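Local coordinates for protein Co-type Nitrile Hydratase beta subunit (Pseudomonas putida, PDB 3QYH) that forms the beta subunit of a cobalt-type nitrile hydratase, the enzyme that converts nitriles to amides by adding water, at residues N47-R52 with V169-A174; F51-E56 with V145-M150; G159-D164 with H184-S189. All blocks are in the same frame, centred on the assembly; numbering follows the deposited sequence.

Contact 1: N47-R52 with V169-A174; sequences NLDEFR and VTPDTA
N47 and D49, at the start of helix 48-56, meet P171 and A174 of the short helix 171-174 in a small, partly buried side-chain contact that joins the N-terminal helical part of the subunit to the C-terminal part. Only 181 Å² is buried, and one hydrogen bond spans the gap, from N47 ND2 to A174 O at 3.1 Å. It is nearly straight (168° at the hydrogen), and the carbonyl oxygen lies in the amide plane of N47, yet the N-H comes down on that oxygen from above the carbonyl plane. The other end of the amide is turned back to its own helix: with CG between the backbone N and the carbonyl carbon (chi1 67°), N47 OD1 accepts from E50 N at 2.8 Å. E50 replies by taking the N-H of N47 on OE1, also at 2.8 Å, which completes a capping box. N47 is thus the N-cap residue of helix 48-56 and, through its amide nitrogen, a tie to the second helix; the two bonds fix the amide's flip. E50 OE2 is held by a salt bridge to K83. In the same turn, the D49 carboxylate sets one oxygen against each of two residues, OD1 3.4 Å from A174 CB and OD2 3.4 Å from P171 CB, the side chain passing P171 at a slant. P171 also packs against W212 of strand 206-212. D49 is buried; its place in the first turn of helix 48-56 would probably favour its negative charge, while an acidic side chain of the partner subunit packed against it would probably work the other way. R52 NH1 is 4.0 Å from D49 OD2, a long, weak ion pair; the R52 guanidinium has its stronger partners, an acidic and a modified side chain, on the partner subunit.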
# COMPACT_ATOMS: atom_id res chain seq x y z
N ASN B 47 -8.00 -14.81 1.62
CA ASN B 47 -6.77 -14.16 2.07
C ASN B 47 -6.49 -12.91 1.25
O ASN B 47 -7.20 -12.62 0.30
CB ASN B 47 -5.58 -15.15 2.10
CG ASN B 47 -5.16 -15.62 0.71
OD1 ASN B 47 -5.14 -14.84 -0.25
ND2 ASN B 47 -4.80 -16.90 0.60
N LEU B 48 -5.46 -12.15 1.63
CA LEU B 48 -5.24 -10.85 1.03
C LEU B 48 -4.76 -10.99 -0.42
O LEU B 48 -5.04 -10.14 -1.24
CB LEU B 48 -4.21 -10.07 1.86
CG LEU B 48 -4.07 -8.59 1.54
CD1 LEU B 48 -5.41 -7.88 1.71
CD2 LEU B 48 -3.00 -7.97 2.44
N ASP B 49 -4.04 -12.06 -0.71
CA ASP B 49 -3.57 -12.28 -2.08
C ASP B 49 -4.76 -12.53 -3.01
O ASP B 49 -4.80 -12.02 -4.13
CB ASP B 49 -2.55 -13.42 -2.15
CG ASP B 49 -1.38 -13.21 -1.18
OD1 ASP B 49 -1.27 -13.99 -0.21
OD2 ASP B 49 -0.59 -12.26 -1.37
N GLU B 50 -5.72 -13.33 -2.54
CA GLU B 50 -6.92 -13.57 -3.32
C GLU B 50 -7.67 -12.25 -3.50
O GLU B 50 -8.26 -12.00 -4.56
CB GLU B 50 -7.83 -14.56 -2.60
CG GLU B 50 -7.23 -15.95 -2.50
CD GLU B 50 -8.09 -16.91 -1.67
OE1 GLU B 50 -8.47 -16.55 -0.55
OE2 GLU B 50 -8.36 -18.03 -2.14
N PHE B 51 -7.67 -11.44 -2.45
CA PHE B 51 -8.38 -10.16 -2.48
C PHE B 51 -7.77 -9.29 -3.57
O PHE B 51 -8.50 -8.77 -4.44
CB PHE B 51 -8.29 -9.47 -1.10
CG PHE B 51 -8.84 -8.07 -1.06
CD1 PHE B 51 -8.00 -6.99 -1.26
CD2 PHE B 51 -10.18 -7.85 -0.83
CE1 PHE B 51 -8.50 -5.68 -1.23
CE2 PHE B 51 -10.70 -6.55 -0.81
CZ PHE B 51 -9.86 -5.47 -1.00
N ARG B 52 -6.45 -9.16 -3.57
CA ARG B 52 -5.80 -8.35 -4.61
C ARG B 52 -6.12 -8.86 -6.00
O ARG B 52 -6.40 -8.07 -6.91
CB ARG B 52 -4.28 -8.32 -4.43
CG ARG B 52 -3.81 -7.62 -3.16
CD ARG B 52 -2.33 -7.24 -3.28
NE ARG B 52 -1.88 -6.46 -2.13
CZ ARG B 52 -1.34 -7.01 -1.05
NH1 ARG B 52 -1.16 -8.32 -0.98
NH2 ARG B 52 -0.97 -6.24 -0.04
N VAL B 169 5.83 -15.33 2.52
CA VAL B 169 4.87 -16.05 1.71
C VAL B 169 5.01 -15.61 0.24
O VAL B 169 5.34 -14.46 -0.04
CB VAL B 169 3.42 -15.72 2.17
CG1 VAL B 169 2.38 -16.25 1.16
CG2 VAL B 169 3.17 -16.28 3.59
N THR B 170 4.77 -16.53 -0.69
CA THR B 170 4.72 -16.21 -2.12
C THR B 170 3.28 -15.99 -2.58
O THR B 170 2.45 -16.92 -2.55
CB THR B 170 5.36 -17.36 -2.95
OG1 THR B 170 6.75 -17.48 -2.61
CG2 THR B 170 5.22 -17.08 -4.47
N PRO B 171 2.97 -14.77 -3.05
CA PRO B 171 1.60 -14.43 -3.45
C PRO B 171 1.16 -15.22 -4.67
O PRO B 171 -0.02 -15.57 -4.74
CB PRO B 171 1.68 -12.93 -3.78
CG PRO B 171 2.94 -12.47 -3.16
CD PRO B 171 3.88 -13.64 -3.23
N ASP B 172 2.07 -15.52 -5.60
CA ASP B 172 1.69 -16.25 -6.82
C ASP B 172 1.02 -17.58 -6.51
O ASP B 172 0.12 -18.01 -7.23
CB ASP B 172 2.90 -16.51 -7.73
CG ASP B 172 3.66 -15.24 -8.06
OD1 ASP B 172 3.96 -15.01 -9.25
OD2 ASP B 172 3.99 -14.47 -7.12
N THR B 173 1.46 -18.25 -5.45
CA THR B 173 0.86 -19.51 -5.08
C THR B 173 -0.27 -19.33 -4.06
O THR B 173 -1.30 -20.02 -4.12
CB THR B 173 1.92 -20.48 -4.52
OG1 THR B 173 2.69 -19.81 -3.51
CG2 THR B 173 2.86 -20.93 -5.65
N ALA B 174 -0.10 -18.39 -3.14
CA ALA B 174 -1.09 -18.21 -2.08
C ALA B 174 -2.41 -17.68 -2.62
O ALA B 174 -3.45 -17.90 -2.02
CB ALA B 174 -0.55 -17.27 -1.00

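Contact 2: F51-E56 with V145-M150; sequences FRHSIE and VGHTRM
Two histidines, H53 of helix 48-56 and H147 of the loop 145-150, give their ND1 hydrogens to the same oxygen, E56 OE1. Both bonds are nearly straight: H53 ND1 to E56 OE1 is 2.9 Å (174°), and H147 ND1 to E56 OE1 is 2.9 Å. The oxygen lies in the plane of each ring, but both donors stand off the same face of the carboxylate, H53 on the anti side and H147 on the syn side. A water donates to OE1 as well and accepts from T148 N, so three groups grip this buried atom. Two further waters lie between E56 OE2 and R149 NH1, one of them held only weakly by the arginine, and the other also donates to T148 O; R149 NH1 itself stays 4.2 Å from E56 OE2, beyond a salt bridge.

The two histidine ring planes lie 54° apart, and H147 CB sits over the face of the H53 ring, 3.9 Å from its centroid, in a CH-pi contact. With CG anti to the backbone N (chi1 -177°), the H147 ring swings back to E56, while a water joins its NE2 to R52 NH1. R52 CD lies 3.6 Å from R149 NH1, over the face of that guanidinium, and the two arginines cross at about a right angle. The bends in the R149 chain bring its head close to R52 despite the like charges. These are probably offset in part by the partner subunit, where both arginines hydrogen-bond to modified side chains, and the R149 side chain is about 5 Å from the bound cobalt(III) ion. This is consistent with the nitrile hydratase metal site, in which beta-subunit arginines hold the oxidised cysteine ligands of the alpha subunit, with the E56-histidine cluster as a second shell.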
# COMPACT_ATOMS: atom_id res chain seq x y z
N PHE B 51 -7.67 -11.44 -2.45
CA PHE B 51 -8.38 -10.16 -2.48
C PHE B 51 -7.77 -9.29 -3.57
O PHE B 51 -8.50 -8.77 -4.44
CB PHE B 51 -8.29 -9.47 -1.10
CG PHE B 51 -8.84 -8.07 -1.06
CD1 PHE B 51 -8.00 -6.99 -1.26
CD2 PHE B 51 -10.18 -7.85 -0.83
CE1 PHE B 51 -8.50 -5.68 -1.23
CE2 PHE B 51 -10.70 -6.55 -0.81
CZ PHE B 51 -9.86 -5.47 -1.00
N ARG B 52 -6.45 -9.16 -3.57
CA ARG B 52 -5.80 -8.35 -4.61
C ARG B 52 -6.12 -8.86 -6.00
O ARG B 52 -6.40 -8.07 -6.91
CB ARG B 52 -4.28 -8.32 -4.43
CG ARG B 52 -3.81 -7.62 -3.16
CD ARG B 52 -2.33 -7.24 -3.28
NE ARG B 52 -1.88 -6.46 -2.13
CZ ARG B 52 -1.34 -7.01 -1.05
NH1 ARG B 52 -1.16 -8.32 -0.98
NH2 ARG B 52 -0.97 -6.24 -0.04
N HIS B 53 -6.07 -10.18 -6.19
CA HIS B 53 -6.25 -10.72 -7.53
C HIS B 53 -7.70 -10.62 -8.02
O HIS B 53 -7.96 -10.59 -9.21
CB HIS B 53 -5.76 -12.18 -7.60
CG HIS B 53 -5.73 -12.73 -9.00
ND1 HIS B 53 -5.10 -12.08 -10.04
CD2 HIS B 53 -6.25 -13.87 -9.52
CE1 HIS B 53 -5.25 -12.79 -11.15
NE2 HIS B 53 -5.93 -13.88 -10.85
N SER B 54 -8.63 -10.58 -7.08
CA SER B 54 -10.03 -10.35 -7.40
C SER B 54 -10.21 -8.97 -8.02
O SER B 54 -10.92 -8.82 -9.01
CB SER B 54 -10.91 -10.50 -6.15
OG SER B 54 -12.24 -10.16 -6.46
N ILE B 55 -9.54 -7.97 -7.46
CA ILE B 55 -9.57 -6.61 -8.02
C ILE B 55 -8.93 -6.61 -9.40
O ILE B 55 -9.46 -5.99 -10.33
CB ILE B 55 -8.85 -5.62 -7.09
CG1 ILE B 55 -9.68 -5.38 -5.83
CG2 ILE B 55 -8.59 -4.28 -7.80
CD1 ILE B 55 -8.94 -4.56 -4.75
N GLU B 56 -7.81 -7.32 -9.54
CA GLU B 56 -7.08 -7.41 -10.81
C GLU B 56 -7.96 -7.97 -11.94
O GLU B 56 -7.78 -7.64 -13.13
CB GLU B 56 -5.82 -8.28 -10.63
CG GLU B 56 -4.76 -7.57 -9.77
CD GLU B 56 -3.62 -8.48 -9.33
OE1 GLU B 56 -3.56 -9.65 -9.76
OE2 GLU B 56 -2.77 -8.00 -8.53
N VAL B 145 -1.14 -15.62 -16.28
CA VAL B 145 -2.48 -15.06 -16.31
C VAL B 145 -2.98 -14.87 -14.88
O VAL B 145 -3.88 -14.06 -14.64
CB VAL B 145 -3.47 -15.94 -17.09
CG1 VAL B 145 -3.04 -16.03 -18.54
CG2 VAL B 145 -3.54 -17.32 -16.46
N GLY B 146 -2.40 -15.61 -13.95
CA GLY B 146 -2.77 -15.50 -12.54
C GLY B 146 -2.01 -14.40 -11.82
O GLY B 146 -1.36 -13.55 -12.42
N HIS B 147 -2.11 -14.41 -10.49
CA HIS B 147 -1.62 -13.31 -9.67
C HIS B 147 -0.09 -13.33 -9.59
O HIS B 147 0.50 -14.39 -9.38
CB HIS B 147 -2.22 -13.41 -8.26
CG HIS B 147 -1.83 -12.29 -7.34
ND1 HIS B 147 -2.14 -10.97 -7.59
CD2 HIS B 147 -1.17 -12.30 -6.15
CE1 HIS B 147 -1.69 -10.21 -6.60
NE2 HIS B 147 -1.10 -10.99 -5.71
N THR B 148 0.55 -12.17 -9.76
CA THR B 148 1.99 -12.06 -9.57
C THR B 148 2.36 -10.65 -9.13
O THR B 148 1.58 -9.72 -9.33
CB THR B 148 2.78 -12.43 -10.86
OG1 THR B 148 4.15 -12.68 -10.54
CG2 THR B 148 2.69 -11.30 -11.91
N ARG B 149 3.55 -10.49 -8.53
CA ARG B 149 3.94 -9.17 -8.04
C ARG B 149 5.17 -8.59 -8.74
O ARG B 149 5.77 -7.64 -8.24
CB ARG B 149 4.19 -9.19 -6.51
CG ARG B 149 2.98 -9.63 -5.69
CD ARG B 149 1.79 -8.66 -5.87
NE ARG B 149 2.03 -7.41 -5.16
CZ ARG B 149 1.21 -6.36 -5.17
NH1 ARG B 149 0.08 -6.38 -5.88
NH2 ARG B 149 1.54 -5.30 -4.46
N MET B 150 5.54 -9.16 -9.89
CA MET B 150 6.60 -8.57 -10.71
C MET B 150 5.98 -7.66 -11.74
O MET B 150 5.35 -8.15 -12.70
CB MET B 150 7.48 -9.65 -11.41
CG MET B 150 6.76 -10.78 -12.12
SD MET B 150 7.82 -11.49 -13.45
CE MET B 150 9.10 -12.29 -12.49
O HOH W 1 -0.58 -10.39 -2.98
O HOH W 2 -2.80 -5.55 -7.21
O HOH W 3 -0.31 -7.71 -8.57
O HOH W 4 -1.16 -10.08 -11.09

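Contact 3: G159-D164 with H184-S189; sequences GTVVID and HVYTVS
T187 O is the carbonyl that two successive N-H groups of the facing strand share: V162 N reaches it at 2.9 Å, nearly along the C=O axis, and I163 N more weakly at 3.4 Å. V162 and I163 together face T187, a classic beta bulge, and the register shifts by one residue there. Before it, T160 and S189 form a hydrogen-bonded antiparallel pair, with S189 N to T160 O at 2.8 Å; after it, T187 N bonds back to I163 O. These are neighbouring strands of the antiparallel sheet in the C-terminal, SH3-like domain. On one face V161 CG1 packs 3.7 Å from Y186 CD2, next to D164, and the tyrosine hydroxyl goes on to D213. On the other, I163 lies alongside T187, whose OG1 bonds D210. Paired with Y186, D164 has CG anti to its backbone N (chi1 175°), which carries the carboxylate across to H184; H184 ND1 meets the syn lone pair of D164 OD1 at 2.8 Å, in the ring plane. An alanine in place of D164 would probably leave H184 ND1 without its acceptor and its ring freer to turn. The same OD1 also accepts from G166 N.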
# COMPACT_ATOMS: atom_id res chain seq x y z
N GLY B 159 18.98 -5.42 -12.48
CA GLY B 159 19.15 -4.53 -11.34
C GLY B 159 20.11 -5.09 -10.31
O GLY B 159 20.66 -6.18 -10.48
N THR B 160 20.30 -4.35 -9.22
CA THR B 160 21.23 -4.75 -8.16
C THR B 160 20.46 -5.05 -6.86
O THR B 160 19.67 -4.23 -6.39
CB THR B 160 22.25 -3.62 -7.89
OG1 THR B 160 22.85 -3.21 -9.13
CG2 THR B 160 23.33 -4.06 -6.87
N VAL B 161 20.67 -6.24 -6.30
CA VAL B 161 20.08 -6.56 -5.00
C VAL B 161 20.67 -5.60 -3.97
O VAL B 161 21.89 -5.50 -3.83
CB VAL B 161 20.38 -8.02 -4.60
CG1 VAL B 161 19.82 -8.31 -3.18
CG2 VAL B 161 19.79 -8.99 -5.63
N VAL B 162 19.81 -4.85 -3.28
CA VAL B 162 20.30 -3.90 -2.28
C VAL B 162 19.84 -4.25 -0.85
O VAL B 162 20.45 -3.79 0.13
CB VAL B 162 19.93 -2.44 -2.60
CG1 VAL B 162 20.71 -1.93 -3.81
CG2 VAL B 162 18.41 -2.27 -2.82
N ILE B 163 18.80 -5.06 -0.72
CA ILE B 163 18.36 -5.57 0.58
C ILE B 163 17.83 -6.98 0.45
O ILE B 163 17.04 -7.26 -0.46
CB ILE B 163 17.20 -4.73 1.20
CG1 ILE B 163 17.53 -3.25 1.23
CG2 ILE B 163 16.83 -5.26 2.59
CD1 ILE B 163 16.36 -2.37 1.67
N ASP B 164 18.22 -7.85 1.37
CA ASP B 164 17.54 -9.14 1.50
C ASP B 164 16.64 -9.03 2.73
O ASP B 164 17.14 -8.91 3.84
CB ASP B 164 18.57 -10.27 1.67
CG ASP B 164 17.95 -11.62 1.94
OD1 ASP B 164 16.71 -11.71 2.12
OD2 ASP B 164 18.72 -12.60 1.96
N HIS B 184 12.80 -16.00 -0.12
CA HIS B 184 13.32 -14.67 0.13
C HIS B 184 12.71 -13.60 -0.78
O HIS B 184 12.37 -13.85 -1.95
CB HIS B 184 14.84 -14.66 0.02
CG HIS B 184 15.52 -15.26 1.21
ND1 HIS B 184 16.15 -14.49 2.16
CD2 HIS B 184 15.63 -16.55 1.62
CE1 HIS B 184 16.66 -15.29 3.10
NE2 HIS B 184 16.35 -16.53 2.79
N VAL B 185 12.60 -12.40 -0.21
CA VAL B 185 12.20 -11.21 -0.95
C VAL B 185 13.34 -10.22 -0.86
O VAL B 185 13.91 -10.00 0.22
CB VAL B 185 10.92 -10.59 -0.34
CG1 VAL B 185 10.64 -9.22 -0.94
CG2 VAL B 185 9.73 -11.53 -0.53
N TYR B 186 13.70 -9.62 -1.99
CA TYR B 186 14.81 -8.67 -2.02
C TYR B 186 14.28 -7.34 -2.53
O TYR B 186 13.39 -7.31 -3.38
CB TYR B 186 15.90 -9.14 -2.99
CG TYR B 186 16.37 -10.58 -2.82
CD1 TYR B 186 15.73 -11.63 -3.48
CD2 TYR B 186 17.47 -10.88 -2.02
CE1 TYR B 186 16.17 -12.94 -3.32
CE2 TYR B 186 17.91 -12.18 -1.86
CZ TYR B 186 17.27 -13.20 -2.51
OH TYR B 186 17.69 -14.50 -2.37
N THR B 187 14.84 -6.24 -2.04
CA THR B 187 14.71 -4.99 -2.78
C THR B 187 15.78 -4.94 -3.87
O THR B 187 16.97 -5.14 -3.59
CB THR B 187 14.84 -3.73 -1.91
OG1 THR B 187 13.80 -3.73 -0.93
CG2 THR B 187 14.69 -2.46 -2.78
N VAL B 188 15.36 -4.70 -5.11
CA VAL B 188 16.27 -4.66 -6.23
C VAL B 188 16.27 -3.26 -6.81
O VAL B 188 15.20 -2.70 -7.03
CB VAL B 188 15.86 -5.64 -7.32
CG1 VAL B 188 16.79 -5.51 -8.54
CG2 VAL B 188 15.85 -7.07 -6.79
N SER B 189 17.45 -2.69 -7.06
CA SER B 189 17.56 -1.32 -7.54
C SER B 189 17.85 -1.30 -9.06
O SER B 189 18.74 -1.98 -9.54
CB SER B 189 18.66 -0.57 -6.78
OG SER B 189 18.84 0.73 -7.26
O HOH W 5 21.50 -1.24 -10.61

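How the contacts relate
Contacts 1 and 2 are neighbours, their centres 8 Å apart, and both build on helix 48-56: contact 1 uses its first turn, contact 2 the remainder, with F51 and R52 common to both. Their C-terminal halves also touch, D172 OD1 lying 2.7 Å from T148 OG1, a probable hydrogen bond. Together they fasten the N-terminal helical part to the C-terminal part next to the cobalt site. Contact 3 lies inside the sheet, its centre about 21 Å from that of contact 1 and 22 Å from that of contact 2. Along the chain contact 2 closes before contact 3 opens, whereas helix 171-174 falls between the two strands, so their connection carries one side of contact 1.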